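Local coordinates for aminopeptidase N (Francisella tularensis subsp. tularensis, PDB 5DLL), which is a zinc-dependent M1-family aminopeptidase that releases N-terminal amino acids from peptides, probably those left by intracellular protein breakdown, at residues K16-Y21 against T321-F326; S24-D29 against E58-V63; R349-I354 against D604-S609; F537-A542 against D562-N567. All coordinates share one frame; numbering follows the deposited sequence.

In the fold
Along the chain, interaction 2 falls within the span that interaction 1 closes; interaction 3 begins later, and interaction 4 lies between its two segments. Interactions 1 and 2 share the N-terminal end, with centres about 17 Å apart: 16-21 meets the catalytic domain beside strand 321-322, while 24-29 packs against 58-63, from another sheet of the N-terminal beta domain. Some 38 Å from interaction 1, centre to centre, interaction 3 joins helix 349-369 of the catalytic domain to the C-terminal helical domain. Interaction 4, about 12 Å from it, brings in the Ig-like domain, and R353 reaches the 537-542 loop. Between them the four contacts involve all four domains.

Interaction 1. Residues K16-Y21 against T321-F326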
loop_
_atom_site.group_PDB
_atom_site.type_symbol
_atom_site.label_atom_id
_atom_site.label_comp_id
_atom_site.label_asym_id
_atom_site.label_seq_id
_atom_site.Cartn_x
_atom_site.Cartn_y
_atom_site.Cartn_z
ATOM N N LYS A 16 -26.272 0.226 1.015
ATOM C CA LYS A 16 -26.317 -1.233 1.085
ATOM C C LYS A 16 -25.817 -1.680 2.451
ATOM O O LYS A 16 -24.847 -1.126 2.961
ATOM C CB LYS A 16 -25.471 -1.840 -0.035
ATOM C CG LYS A 16 -26.110 -1.701 -1.413
ATOM C CD LYS A 16 -25.096 -1.770 -2.547
ATOM C CE LYS A 16 -24.315 -0.471 -2.699
ATOM N NZ LYS A 16 -25.185 0.714 -2.945
ATOM N N TYR A 17 -26.480 -2.674 3.040
ATOM C CA TYR A 17 -26.207 -3.078 4.425
ATOM C C TYR A 17 -25.705 -4.515 4.540
ATOM O O TYR A 17 -26.253 -5.424 3.918
ATOM C CB TYR A 17 -27.464 -2.902 5.285
ATOM C CG TYR A 17 -27.882 -1.458 5.458
ATOM C CD1 TYR A 17 -27.277 -0.651 6.422
ATOM C CD2 TYR A 17 -28.873 -0.892 4.652
ATOM C CE1 TYR A 17 -27.645 0.673 6.582
ATOM C CE2 TYR A 17 -29.246 0.432 4.804
ATOM C CZ TYR A 17 -28.629 1.209 5.774
ATOM O OH TYR A 17 -28.993 2.524 5.940
ATOM N N LEU A 18 -24.672 -4.711 5.360
ATOM C CA LEU A 18 -24.073 -6.032 5.582
ATOM C C LEU A 18 -25.073 -7.055 6.131
ATOM O O LEU A 18 -25.054 -8.220 5.730
ATOM C CB LEU A 18 -22.871 -5.913 6.531
ATOM C CG LEU A 18 -22.164 -7.203 6.971
ATOM C CD1 LEU A 18 -21.705 -8.034 5.780
ATOM C CD2 LEU A 18 -20.989 -6.880 7.882
ATOM N N LYS A 19 -25.941 -6.616 7.043
ATOM C CA LYS A 19 -26.968 -7.487 7.630
ATOM C C LYS A 19 -28.025 -7.946 6.616
ATOM O O LYS A 19 -28.756 -8.900 6.878
ATOM C CB LYS A 19 -27.650 -6.793 8.812
ATOM C CG LYS A 19 -28.557 -5.635 8.423
ATOM C CD LYS A 19 -28.786 -4.689 9.592
ATOM C CE LYS A 19 -29.825 -3.629 9.258
ATOM N NZ LYS A 19 -29.419 -2.769 8.112
ATOM N N ASP A 20 -28.105 -7.269 5.470
ATOM C CA ASP A 20 -29.024 -7.664 4.397
ATOM C C ASP A 20 -28.537 -8.839 3.544
ATOM O O ASP A 20 -29.285 -9.311 2.684
ATOM C CB ASP A 20 -29.314 -6.474 3.471
ATOM C CG ASP A 20 -30.098 -5.371 4.155
ATOM O OD1 ASP A 20 -30.717 -5.639 5.212
ATOM O OD2 ASP A 20 -30.104 -4.236 3.623
ATOM N N TYR A 21 -27.309 -9.312 3.756
ATOM C CA TYR A 21 -26.755 -10.353 2.896
ATOM C C TYR A 21 -27.662 -11.584 2.848
ATOM O O TYR A 21 -28.068 -12.115 3.884
ATOM C CB TYR A 21 -25.335 -10.773 3.316
ATOM C CG TYR A 21 -24.839 -11.990 2.543
ATOM C CD1 TYR A 21 -24.243 -11.855 1.281
ATOM C CD2 TYR A 21 -25.002 -13.279 3.055
ATOM C CE1 TYR A 21 -23.810 -12.968 0.569
ATOM C CE2 TYR A 21 -24.577 -14.393 2.345
ATOM C CZ TYR A 21 -23.984 -14.234 1.106
ATOM O OH TYR A 21 -23.567 -15.349 0.419
ATOM N N THR A 321 -11.902 -16.700 -1.713
ATOM C CA THR A 321 -12.257 -15.292 -1.938
ATOM C C THR A 321 -13.167 -14.716 -0.840
ATOM O O THR A 321 -13.497 -15.394 0.134
ATOM C CB THR A 321 -12.909 -15.103 -3.333
ATOM O OG1 THR A 321 -12.890 -13.714 -3.692
ATOM C CG2 THR A 321 -14.348 -15.636 -3.375
ATOM N N CYS A 322 -13.544 -13.448 -0.996
ATOM C CA CYS A 322 -14.494 -12.803 -0.088
ATOM C C CYS A 322 -15.936 -13.094 -0.521
ATOM O O CYS A 322 -16.241 -13.122 -1.711
ATOM C CB CYS A 322 -14.243 -11.286 -0.011
ATOM S SG CYS A 322 -14.140 -10.404 -1.595
ATOM N N ARG A 323 -16.810 -13.317 0.461
ATOM C CA ARG A 323 -18.233 -13.590 0.225
ATOM C C ARG A 323 -18.954 -12.349 -0.286
ATOM O O ARG A 323 -19.791 -12.431 -1.194
ATOM C CB ARG A 323 -18.882 -14.056 1.525
ATOM C CG ARG A 323 -20.342 -14.456 1.412
ATOM C CD ARG A 323 -20.978 -14.545 2.788
ATOM N NE ARG A 323 -21.193 -13.223 3.372
ATOM C CZ ARG A 323 -21.789 -12.999 4.542
ATOM N NH1 ARG A 323 -22.243 -14.011 5.280
ATOM N NH2 ARG A 323 -21.934 -11.751 4.977
ATOM N N ASP A 324 -18.635 -11.208 0.321
ATOM C CA ASP A 324 -19.153 -9.912 -0.100
ATOM C C ASP A 324 -18.050 -8.861 0.037
ATOM O O ASP A 324 -16.969 -9.163 0.536
ATOM C CB ASP A 324 -20.381 -9.541 0.734
ATOM C CG ASP A 324 -20.093 -9.530 2.226
ATOM O OD1 ASP A 324 -19.218 -8.746 2.659
ATOM O OD2 ASP A 324 -20.741 -10.301 2.967
ATOM N N TRP A 325 -18.322 -7.631 -0.385
ATOM C CA TRP A 325 -17.297 -6.582 -0.390
ATOM C C TRP A 325 -17.095 -5.876 0.960
ATOM O O TRP A 325 -16.237 -5.002 1.068
ATOM C CB TRP A 325 -17.598 -5.555 -1.485
ATOM C CG TRP A 325 -17.635 -6.164 -2.855
ATOM C CD1 TRP A 325 -18.734 -6.333 -3.650
ATOM C CD2 TRP A 325 -16.525 -6.704 -3.582
ATOM N NE1 TRP A 325 -18.372 -6.937 -4.833
ATOM C CE2 TRP A 325 -17.023 -7.175 -4.816
ATOM C CE3 TRP A 325 -15.158 -6.829 -3.311
ATOM C CZ2 TRP A 325 -16.199 -7.763 -5.778
ATOM C CZ3 TRP A 325 -14.338 -7.415 -4.267
ATOM C CH2 TRP A 325 -14.861 -7.876 -5.486
ATOM N N PHE A 326 -17.873 -6.248 1.979
ATOM C CA PHE A 326 -17.616 -5.791 3.360
ATOM C C PHE A 326 -16.451 -6.595 3.943
ATOM O O PHE A 326 -15.758 -6.161 4.870
ATOM C CB PHE A 326 -18.853 -5.972 4.253
ATOM C CG PHE A 326 -20.076 -5.238 3.770
ATOM C CD1 PHE A 326 -20.978 -5.847 2.904
ATOM C CD2 PHE A 326 -20.335 -3.943 4.196
ATOM C CE1 PHE A 326 -22.109 -5.175 2.467
ATOM C CE2 PHE A 326 -21.464 -3.264 3.766
ATOM C CZ PHE A 326 -22.354 -3.882 2.899
#
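The 16-21 segment leaves its short strand through a 3-10 turn and passes an irregular stretch of 321-326, with L18 CA 6.8 Å from F326 CA. L18 lies over one face of the F326 ring: its CB sits 3.8 Å from the ring centroid, almost on the normal, a CH-pi contact. With CG anti to the backbone N, L18 keeps CD1 over the same face, above the rim at F326 CD1. Y21, likewise anti (chi1 172°), lays its ring on the guanidinium of R323, planes 7° apart and centres 3.8 Å apart, a cation-pi stack; R323 CD rests on the same face. The guanidinium is fixed side-on by D324, whose OD2 takes both NE and NH2 (2.8 Å from R323 NH2). D324 OD1 accepts from F326 N in an Asx turn, so one carboxylate holds the guanidinium and the backbone at F326. Y21 OH bonds D148. Strand 16-17 pairs with strand 380-381, whose Y381 meets F326 edge-to-face, and strand 321-322 runs parallel to strand 427-428.

Interaction 2. Residues S24-D29 against E58-V63; sequences SNYLID and ENNTLV
In the N-terminal beta domain, the start of strand 26-36 meets the loop leading into strand 62-65, where N59 forms an Asx turn. N59 OD1 accepts from T61 N at 2.8 Å, in the carbonyl plane and on a lone pair. The backbone carbonyls of N59 and T61 both accept from N25 ND2, its CG in the crowded position between N and C (chi1 69°). The bond to T61 O is nearly straight, 172° at 3.1 Å from N25 ND2, in the amide plane and somewhat above the carbonyl plane; the one to N59 O is longer, 3.3 Å from N25 ND2, and arrives farther above its carbonyl plane. N59 OD1 is also close to N25 ND2, but the angle is too poor for a bond. S24 OG bonds Y26 O within its own segment, and T61 OG1 finds N96. Beside this polar cluster the Y26 ring sets its edge against N60 CA, with R57 in a cation-pi contact. L62 reaches across obliquely, its CD1 3.7 Å from Y26 CB.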
loop_
_atom_site.group_PDB
_atom_site.type_symbol
_atom_site.label_atom_id
_atom_site.label_comp_id
_atom_site.label_asym_id
_atom_site.label_seq_id
_atom_site.Cartn_x
_atom_site.Cartn_y
_atom_site.Cartn_z
ATOM N N SER A 24 -27.012 -16.055 -2.989
ATOM C CA SER A 24 -27.675 -16.118 -4.286
ATOM C C SER A 24 -28.581 -17.346 -4.343
ATOM O O SER A 24 -28.182 -18.425 -3.915
ATOM C CB SER A 24 -26.638 -16.187 -5.403
ATOM O OG SER A 24 -27.261 -16.143 -6.671
ATOM N N ASN A 25 -29.800 -17.178 -4.854
ATOM C CA ASN A 25 -30.735 -18.302 -4.978
ATOM C C ASN A 25 -30.360 -19.290 -6.089
ATOM O O ASN A 25 -30.822 -20.430 -6.087
ATOM C CB ASN A 25 -32.193 -17.819 -5.125
ATOM C CG ASN A 25 -32.471 -17.127 -6.451
ATOM O OD1 ASN A 25 -31.566 -16.633 -7.120
ATOM N ND2 ASN A 25 -33.744 -17.083 -6.831
ATOM N N TYR A 26 -29.520 -18.853 -7.026
ATOM C CA TYR A 26 -28.971 -19.735 -8.060
ATOM C C TYR A 26 -27.452 -19.592 -8.127
ATOM O O TYR A 26 -26.910 -18.524 -7.824
ATOM C CB TYR A 26 -29.631 -19.453 -9.418
ATOM C CG TYR A 26 -31.017 -20.055 -9.502
ATOM C CD1 TYR A 26 -31.199 -21.362 -9.947
ATOM C CD2 TYR A 26 -32.140 -19.340 -9.097
ATOM C CE1 TYR A 26 -32.459 -21.933 -10.003
ATOM C CE2 TYR A 26 -33.406 -19.906 -9.148
ATOM C CZ TYR A 26 -33.559 -21.204 -9.601
ATOM O OH TYR A 26 -34.806 -21.782 -9.661
ATOM N N LEU A 27 -26.777 -20.680 -8.502
ATOM C CA LEU A 27 -25.312 -20.732 -8.541
ATOM C C LEU A 27 -24.789 -21.222 -9.887
ATOM O O LEU A 27 -25.494 -21.903 -10.627
ATOM C CB LEU A 27 -24.781 -21.641 -7.431
ATOM C CG LEU A 27 -24.817 -21.066 -6.012
ATOM C CD1 LEU A 27 -24.619 -22.177 -4.988
ATOM C CD2 LEU A 27 -23.776 -19.965 -5.834
ATOM N N ILE A 28 -23.537 -20.879 -10.179
ATOM C CA ILE A 28 -22.901 -21.217 -11.449
ATOM C C ILE A 28 -21.717 -22.138 -11.192
ATOM O O ILE A 28 -20.790 -21.788 -10.459
ATOM C CB ILE A 28 -22.433 -19.952 -12.205
ATOM C CG1 ILE A 28 -23.610 -18.977 -12.356
ATOM C CG2 ILE A 28 -21.834 -20.327 -13.564
ATOM C CD1 ILE A 28 -23.293 -17.696 -13.101
ATOM N N ASP A 29 -21.773 -23.322 -11.794
ATOM C CA ASP A 29 -20.719 -24.317 -11.678
ATOM C C ASP A 29 -19.630 -24.069 -12.715
ATOM O O ASP A 29 -18.439 -24.105 -12.386
ATOM C CB ASP A 29 -21.299 -25.727 -11.855
ATOM C CG ASP A 29 -22.131 -26.184 -10.657
ATOM O OD1 ASP A 29 -22.088 -25.522 -9.592
ATOM O OD2 ASP A 29 -22.822 -27.223 -10.779
ATOM N N GLU A 58 -36.352 -19.334 -1.968
ATOM C CA GLU A 58 -37.607 -18.614 -1.705
ATOM C C GLU A 58 -38.383 -18.243 -2.980
ATOM O O GLU A 58 -39.569 -17.928 -2.911
ATOM C CB GLU A 58 -37.361 -17.381 -0.823
ATOM C CG GLU A 58 -36.587 -16.241 -1.472
ATOM C CD GLU A 58 -36.169 -15.172 -0.475
ATOM O OE1 GLU A 58 -36.486 -15.308 0.728
ATOM O OE2 GLU A 58 -35.520 -14.190 -0.893
ATOM N N ASN A 59 -37.708 -18.278 -4.128
ATOM C CA ASN A 59 -38.366 -18.169 -5.434
ATOM C C ASN A 59 -37.497 -18.759 -6.545
ATOM O O ASN A 59 -36.329 -19.063 -6.325
ATOM C CB ASN A 59 -38.716 -16.712 -5.756
ATOM C CG ASN A 59 -37.495 -15.865 -6.066
ATOM O OD1 ASN A 59 -36.796 -16.094 -7.054
ATOM N ND2 ASN A 59 -37.244 -14.868 -5.231
ATOM N N ASN A 60 -38.066 -18.899 -7.737
ATOM C CA ASN A 60 -37.353 -19.481 -8.879
ATOM C C ASN A 60 -37.107 -18.476 -10.004
ATOM O O ASN A 60 -37.160 -18.823 -11.187
ATOM C CB ASN A 60 -38.130 -20.683 -9.414
ATOM C CG ASN A 60 -38.515 -21.656 -8.318
ATOM O OD1 ASN A 60 -37.855 -21.736 -7.275
ATOM N ND2 ASN A 60 -39.589 -22.399 -8.546
ATOM N N THR A 61 -36.834 -17.230 -9.627
ATOM C CA THR A 61 -36.519 -16.189 -10.585
ATOM C C THR A 61 -35.009 -16.022 -10.651
ATOM O O THR A 61 -34.355 -15.873 -9.622
ATOM C CB THR A 61 -37.161 -14.843 -10.192
ATOM O OG1 THR A 61 -38.590 -14.965 -10.216
ATOM C CG2 THR A 61 -36.735 -13.734 -11.155
ATOM N N LEU A 62 -34.466 -16.058 -11.862
ATOM C CA LEU A 62 -33.060 -15.761 -12.092
ATOM C C LEU A 62 -32.907 -14.273 -12.412
ATOM O O LEU A 62 -33.585 -13.756 -13.298
ATOM C CB LEU A 62 -32.522 -16.606 -13.248
ATOM C CG LEU A 62 -31.007 -16.592 -13.490
ATOM C CD1 LEU A 62 -30.264 -17.331 -12.383
ATOM C CD2 LEU A 62 -30.680 -17.194 -14.851
ATOM N N VAL A 63 -32.026 -13.594 -11.682
ATOM C CA VAL A 63 -31.752 -12.176 -11.908
ATOM C C VAL A 63 -30.275 -11.995 -12.268
ATOM O O VAL A 63 -29.424 -11.869 -11.388
ATOM C CB VAL A 63 -32.102 -11.316 -10.664
ATOM C CG1 VAL A 63 -31.860 -9.836 -10.943
ATOM C CG2 VAL A 63 -33.543 -11.552 -10.230
#

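Interaction 3. Residues R349-I354 against D604-S609; sequences RDVKRI and DKALIS
V351 leaves helix 349-369 with CB directed at helix 605-612, and its methyls part there. CG1 stands anti to the backbone N (chi1 174°), while CG2, anti to the carbonyl carbon, does the touching: V351 CG2 lies 3.7 Å from A606 CB and 3.8 Å from L607 N. The short helix segments run at 34° with axes 8.8 Å apart, near enough for valine and alanine to touch. This is a helix-helix joint between the thermolysin-like catalytic domain and the helical C-terminal domain of an M1 aminopeptidase. L607 flanks it: its CD2 is 3.9 Å from D350 OD2 as the two chains cross obliquely, and its CD1 looks loosely to I354 CD1. D604 N-caps helix 605-612, OD1 accepting from A606 N through its anti lone pair, while OD2 bonds S348. D350 OD2 lies 5.1 Å from D604 OD2; their like charges probably disfavour each other, though at D604 the helix end and S348 would offset this. A565 and W569 of helix 565-581 pack against D350, I354 and L607.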
loop_
_atom_site.group_PDB
_atom_site.type_symbol
_atom_site.label_atom_id
_atom_site.label_comp_id
_atom_site.label_asym_id
_atom_site.label_seq_id
_atom_site.Cartn_x
_atom_site.Cartn_y
_atom_site.Cartn_z
ATOM N N ARG A 349 13.578 -6.522 8.155
ATOM C CA ARG A 349 12.304 -6.660 8.868
ATOM C C ARG A 349 11.947 -5.398 9.635
ATOM O O ARG A 349 10.817 -4.921 9.564
ATOM C CB ARG A 349 12.337 -7.833 9.853
ATOM C CG ARG A 349 12.353 -9.213 9.205
ATOM C CD ARG A 349 11.764 -10.274 10.121
ATOM N NE ARG A 349 10.417 -9.908 10.556
ATOM C CZ ARG A 349 9.289 -10.207 9.911
ATOM N NH1 ARG A 349 9.296 -10.909 8.780
ATOM N NH2 ARG A 349 8.134 -9.801 10.413
ATOM N N ASP A 350 12.924 -4.868 10.365
ATOM C CA ASP A 350 12.701 -3.740 11.271
ATOM C C ASP A 350 12.315 -2.462 10.527
ATOM O O ASP A 350 11.433 -1.731 10.969
ATOM C CB ASP A 350 13.950 -3.488 12.124
ATOM C CG ASP A 350 14.334 -4.691 12.975
ATOM O OD1 ASP A 350 13.458 -5.226 13.686
ATOM O OD2 ASP A 350 15.516 -5.100 12.933
ATOM N N VAL A 351 12.970 -2.204 9.397
ATOM C CA VAL A 351 12.691 -1.016 8.590
ATOM C C VAL A 351 11.305 -1.119 7.956
ATOM O O VAL A 351 10.500 -0.186 8.048
ATOM C CB VAL A 351 13.752 -0.818 7.484
ATOM C CG1 VAL A 351 13.380 0.342 6.565
ATOM C CG2 VAL A 351 15.122 -0.584 8.104
ATOM N N LYS A 352 11.028 -2.253 7.317
ATOM C CA LYS A 352 9.708 -2.495 6.750
ATOM C C LYS A 352 8.642 -2.298 7.813
ATOM O O LYS A 352 7.594 -1.720 7.544
ATOM C CB LYS A 352 9.599 -3.910 6.173
ATOM C CG LYS A 352 8.225 -4.257 5.605
ATOM C CD LYS A 352 7.723 -3.204 4.621
ATOM C CE LYS A 352 6.468 -3.661 3.894
ATOM N NZ LYS A 352 5.796 -2.532 3.186
ATOM N N ARG A 353 8.925 -2.776 9.020
ATOM C CA ARG A 353 7.985 -2.687 10.125
ATOM C C ARG A 353 7.810 -1.255 10.630
ATOM O O ARG A 353 6.714 -0.878 11.047
ATOM C CB ARG A 353 8.415 -3.614 11.269
ATOM C CG ARG A 353 7.405 -3.749 12.398
ATOM C CD ARG A 353 6.011 -4.078 11.885
ATOM N NE ARG A 353 5.021 -4.095 12.957
ATOM C CZ ARG A 353 3.712 -3.917 12.785
ATOM N NH1 ARG A 353 3.206 -3.688 11.575
ATOM N NH2 ARG A 353 2.901 -3.955 13.840
ATOM N N ILE A 354 8.876 -0.458 10.598
ATOM C CA ILE A 354 8.758 0.970 10.917
ATOM C C ILE A 354 7.882 1.673 9.873
ATOM O O ILE A 354 6.960 2.403 10.230
ATOM C CB ILE A 354 10.141 1.656 11.038
ATOM C CG1 ILE A 354 10.850 1.191 12.317
ATOM C CG2 ILE A 354 10.002 3.176 11.060
ATOM C CD1 ILE A 354 12.341 1.452 12.329
ATOM N N ASP A 604 21.402 -4.177 12.196
ATOM C CA ASP A 604 21.015 -3.821 10.830
ATOM C C ASP A 604 21.338 -2.346 10.590
ATOM O O ASP A 604 20.824 -1.460 11.274
ATOM C CB ASP A 604 19.528 -4.106 10.569
ATOM C CG ASP A 604 19.146 -3.970 9.088
ATOM O OD1 ASP A 604 19.695 -3.089 8.388
ATOM O OD2 ASP A 604 18.284 -4.745 8.621
ATOM N N LYS A 605 22.205 -2.108 9.612
ATOM C CA LYS A 605 22.707 -0.770 9.315
ATOM C C LYS A 605 21.607 0.143 8.768
ATOM O O LYS A 605 21.705 1.365 8.869
ATOM C CB LYS A 605 23.860 -0.870 8.312
ATOM C CG LYS A 605 24.993 0.105 8.547
ATOM C CD LYS A 605 26.347 -0.510 8.225
ATOM C CE LYS A 605 26.759 -1.524 9.280
ATOM N NZ LYS A 605 28.205 -1.859 9.182
ATOM N N ALA A 606 20.571 -0.457 8.185
ATOM C CA ALA A 606 19.402 0.283 7.722
ATOM C C ALA A 606 18.570 0.758 8.911
ATOM O O ALA A 606 18.082 1.888 8.922
ATOM C CB ALA A 606 18.560 -0.583 6.801
ATOM N N LEU A 607 18.405 -0.119 9.901
ATOM C CA LEU A 607 17.735 0.232 11.158
ATOM C C LEU A 607 18.462 1.373 11.875
ATOM O O LEU A 607 17.825 2.264 12.439
ATOM C CB LEU A 607 17.636 -0.994 12.075
ATOM C CG LEU A 607 17.369 -0.769 13.566
ATOM C CD1 LEU A 607 15.999 -0.152 13.809
ATOM C CD2 LEU A 607 17.516 -2.091 14.304
ATOM N N ILE A 608 19.793 1.332 11.855
ATOM C CA ILE A 608 20.609 2.430 12.375
ATOM C C ILE A 608 20.244 3.744 11.664
ATOM O O ILE A 608 20.024 4.765 12.317
ATOM C CB ILE A 608 22.124 2.130 12.234
ATOM C CG1 ILE A 608 22.533 0.993 13.177
ATOM C CG2 ILE A 608 22.957 3.361 12.558
ATOM C CD1 ILE A 608 23.930 0.448 12.942
ATOM N N SER A 609 20.160 3.699 10.333
ATOM C CA SER A 609 19.804 4.872 9.526
ATOM C C SER A 609 18.462 5.500 9.918
ATOM O O SER A 609 18.325 6.721 9.896
ATOM C CB SER A 609 19.774 4.504 8.040
ATOM O OG SER A 609 20.879 3.689 7.695
#

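Interaction 4. Residues F537-A542 against D562-N567; sequences FRDFSA and DNNAFN
N564 OD1 is held by two backbone N-H groups: N567 N, 3.0 Å from N564 OD1, the capping bond that starts helix 565-581, and, weakly, D539 N from the other segment. ND2 of the same amide bonds both D539 carboxylate oxygens weakly, the nearer being OD2 at 3.2 Å from N564 ND2. R538, extended, slides past N564 in the opposite direction, its guanidinium 7° from the amide plane and N564 CB over one face. R538 NH2 ends 3.0 Å from D562 OD1, well out of the guanidinium plane, so this salt bridge is charge attraction without an aimed N-H. D562 OD1 also accepts from N564 N, an Asx turn, while D562 OD2 bonds S535 OG. The type II turn F537-F540 lies on one face of the F566 ring, F540 CB 3.8 Å from F566 CZ. At this joint of Ig-like and helical domains, one neutral amide caps a helix and weakly bonds the turn; R538 NH1 has its stronger partner in E511, and D539 OD2 has K498, probably helping to balance buried charges.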
loop_
_atom_site.group_PDB
_atom_site.type_symbol
_atom_site.label_atom_id
_atom_site.label_comp_id
_atom_site.label_asym_id
_atom_site.label_seq_id
_atom_site.Cartn_x
_atom_site.Cartn_y
_atom_site.Cartn_z
ATOM N N PHE A 537 4.760 -3.267 24.041
ATOM C CA PHE A 537 4.238 -3.240 22.672
ATOM C C PHE A 537 5.367 -3.327 21.643
ATOM O O PHE A 537 5.527 -2.458 20.779
ATOM C CB PHE A 537 3.353 -2.007 22.451
ATOM C CG PHE A 537 2.152 -1.963 23.354
ATOM C CD1 PHE A 537 1.012 -2.697 23.050
ATOM C CD2 PHE A 537 2.166 -1.205 24.519
ATOM C CE1 PHE A 537 -0.094 -2.667 23.885
ATOM C CE2 PHE A 537 1.064 -1.169 25.358
ATOM C CZ PHE A 537 -0.068 -1.902 25.041
ATOM N N ARG A 538 6.147 -4.396 21.763
ATOM C CA ARG A 538 7.273 -4.648 20.875
ATOM C C ARG A 538 6.794 -4.932 19.457
ATOM O O ARG A 538 5.859 -5.709 19.259
ATOM C CB ARG A 538 8.081 -5.833 21.386
ATOM C CG ARG A 538 8.815 -5.567 22.685
ATOM C CD ARG A 538 9.593 -6.801 23.107
ATOM N NE ARG A 538 10.608 -6.507 24.111
ATOM C CZ ARG A 538 11.533 -7.371 24.522
ATOM N NH1 ARG A 538 11.585 -8.601 24.015
ATOM N NH2 ARG A 538 12.416 -7.001 25.445
ATOM N N ASP A 539 7.447 -4.302 18.481
ATOM C CA ASP A 539 7.042 -4.366 17.067
ATOM C C ASP A 539 5.621 -3.835 16.830
ATOM O O ASP A 539 4.948 -4.258 15.881
ATOM C CB ASP A 539 7.175 -5.793 16.517
ATOM C CG ASP A 539 8.584 -6.327 16.623
ATOM O OD1 ASP A 539 9.495 -5.721 16.018
ATOM O OD2 ASP A 539 8.783 -7.354 17.306
ATOM N N PHE A 540 5.181 -2.905 17.684
ATOM C CA PHE A 540 3.841 -2.322 17.595
ATOM C C PHE A 540 2.806 -3.450 17.571
ATOM O O PHE A 540 2.075 -3.633 16.589
ATOM C CB PHE A 540 3.759 -1.431 16.349
ATOM C CG PHE A 540 2.612 -0.462 16.354
ATOM C CD1 PHE A 540 2.549 0.557 17.297
ATOM C CD2 PHE A 540 1.614 -0.540 15.387
ATOM C CE1 PHE A 540 1.501 1.464 17.290
ATOM C CE2 PHE A 540 0.567 0.363 15.375
ATOM C CZ PHE A 540 0.511 1.366 16.327
ATOM N N SER A 541 2.767 -4.214 18.662
ATOM C CA SER A 541 1.999 -5.460 18.712
ATOM C C SER A 541 0.494 -5.253 18.532
ATOM O O SER A 541 -0.191 -6.143 18.029
ATOM C CB SER A 541 2.285 -6.226 20.011
ATOM O OG SER A 541 1.972 -5.458 21.157
ATOM N N ALA A 542 -0.001 -4.081 18.936
ATOM C CA ALA A 542 -1.401 -3.693 18.738
ATOM C C ALA A 542 -1.494 -2.254 18.195
ATOM O O ALA A 542 -0.679 -1.405 18.566
ATOM C CB ALA A 542 -2.164 -3.811 20.049
ATOM N N ASP A 562 17.697 -2.906 25.186
ATOM C CA ASP A 562 16.530 -3.692 24.750
ATOM C C ASP A 562 16.848 -4.562 23.527
ATOM O O ASP A 562 17.442 -4.088 22.558
ATOM C CB ASP A 562 15.349 -2.758 24.437
ATOM C CG ASP A 562 14.022 -3.502 24.228
ATOM O OD1 ASP A 562 14.006 -4.750 24.144
ATOM O OD2 ASP A 562 12.978 -2.821 24.143
ATOM N N ASN A 563 16.449 -5.835 23.589
ATOM C CA ASN A 563 16.567 -6.750 22.450
ATOM C C ASN A 563 15.773 -6.257 21.244
ATOM O O ASN A 563 16.252 -6.333 20.111
ATOM C CB ASN A 563 16.075 -8.157 22.821
ATOM C CG ASN A 563 17.085 -8.944 23.644
ATOM O OD1 ASN A 563 18.294 -8.849 23.431
ATOM N ND2 ASN A 563 16.586 -9.751 24.574
ATOM N N ASN A 564 14.564 -5.759 21.503
ATOM C CA ASN A 564 13.628 -5.352 20.450
ATOM C C ASN A 564 14.086 -4.116 19.675
ATOM O O ASN A 564 14.019 -2.998 20.182
ATOM C CB ASN A 564 12.239 -5.095 21.046
ATOM C CG ASN A 564 11.170 -4.924 19.986
ATOM O OD1 ASN A 564 10.515 -3.885 19.905
ATOM N ND2 ASN A 564 10.984 -5.950 19.166
ATOM N N ALA A 565 14.537 -4.334 18.441
ATOM C CA ALA A 565 14.993 -3.253 17.559
ATOM C C ALA A 565 13.964 -2.130 17.394
ATOM O O ALA A 565 14.326 -0.953 17.344
ATOM C CB ALA A 565 15.370 -3.815 16.193
ATOM N N PHE A 566 12.688 -2.492 17.297
ATOM C CA PHE A 566 11.638 -1.501 17.103
ATOM C C PHE A 566 11.571 -0.543 18.290
ATOM O O PHE A 566 11.659 0.670 18.111
ATOM C CB PHE A 566 10.281 -2.179 16.887
ATOM C CG PHE A 566 9.141 -1.213 16.711
ATOM C CD1 PHE A 566 8.852 -0.680 15.459
ATOM C CD2 PHE A 566 8.357 -0.835 17.798
ATOM C CE1 PHE A 566 7.807 0.212 15.293
ATOM C CE2 PHE A 566 7.309 0.055 17.637
ATOM C CZ PHE A 566 7.034 0.581 16.384
ATOM N N ASN A 567 11.425 -1.091 19.497
ATOM C CA ASN A 567 11.306 -0.262 20.698
ATOM C C ASN A 567 12.536 0.605 20.948
ATOM O O ASN A 567 12.438 1.628 21.628
ATOM C CB ASN A 567 11.000 -1.112 21.943
ATOM C CG ASN A 567 9.506 -1.251 22.216
ATOM O OD1 ASN A 567 8.666 -0.712 21.493
ATOM N ND2 ASN A 567 9.174 -1.974 23.277
#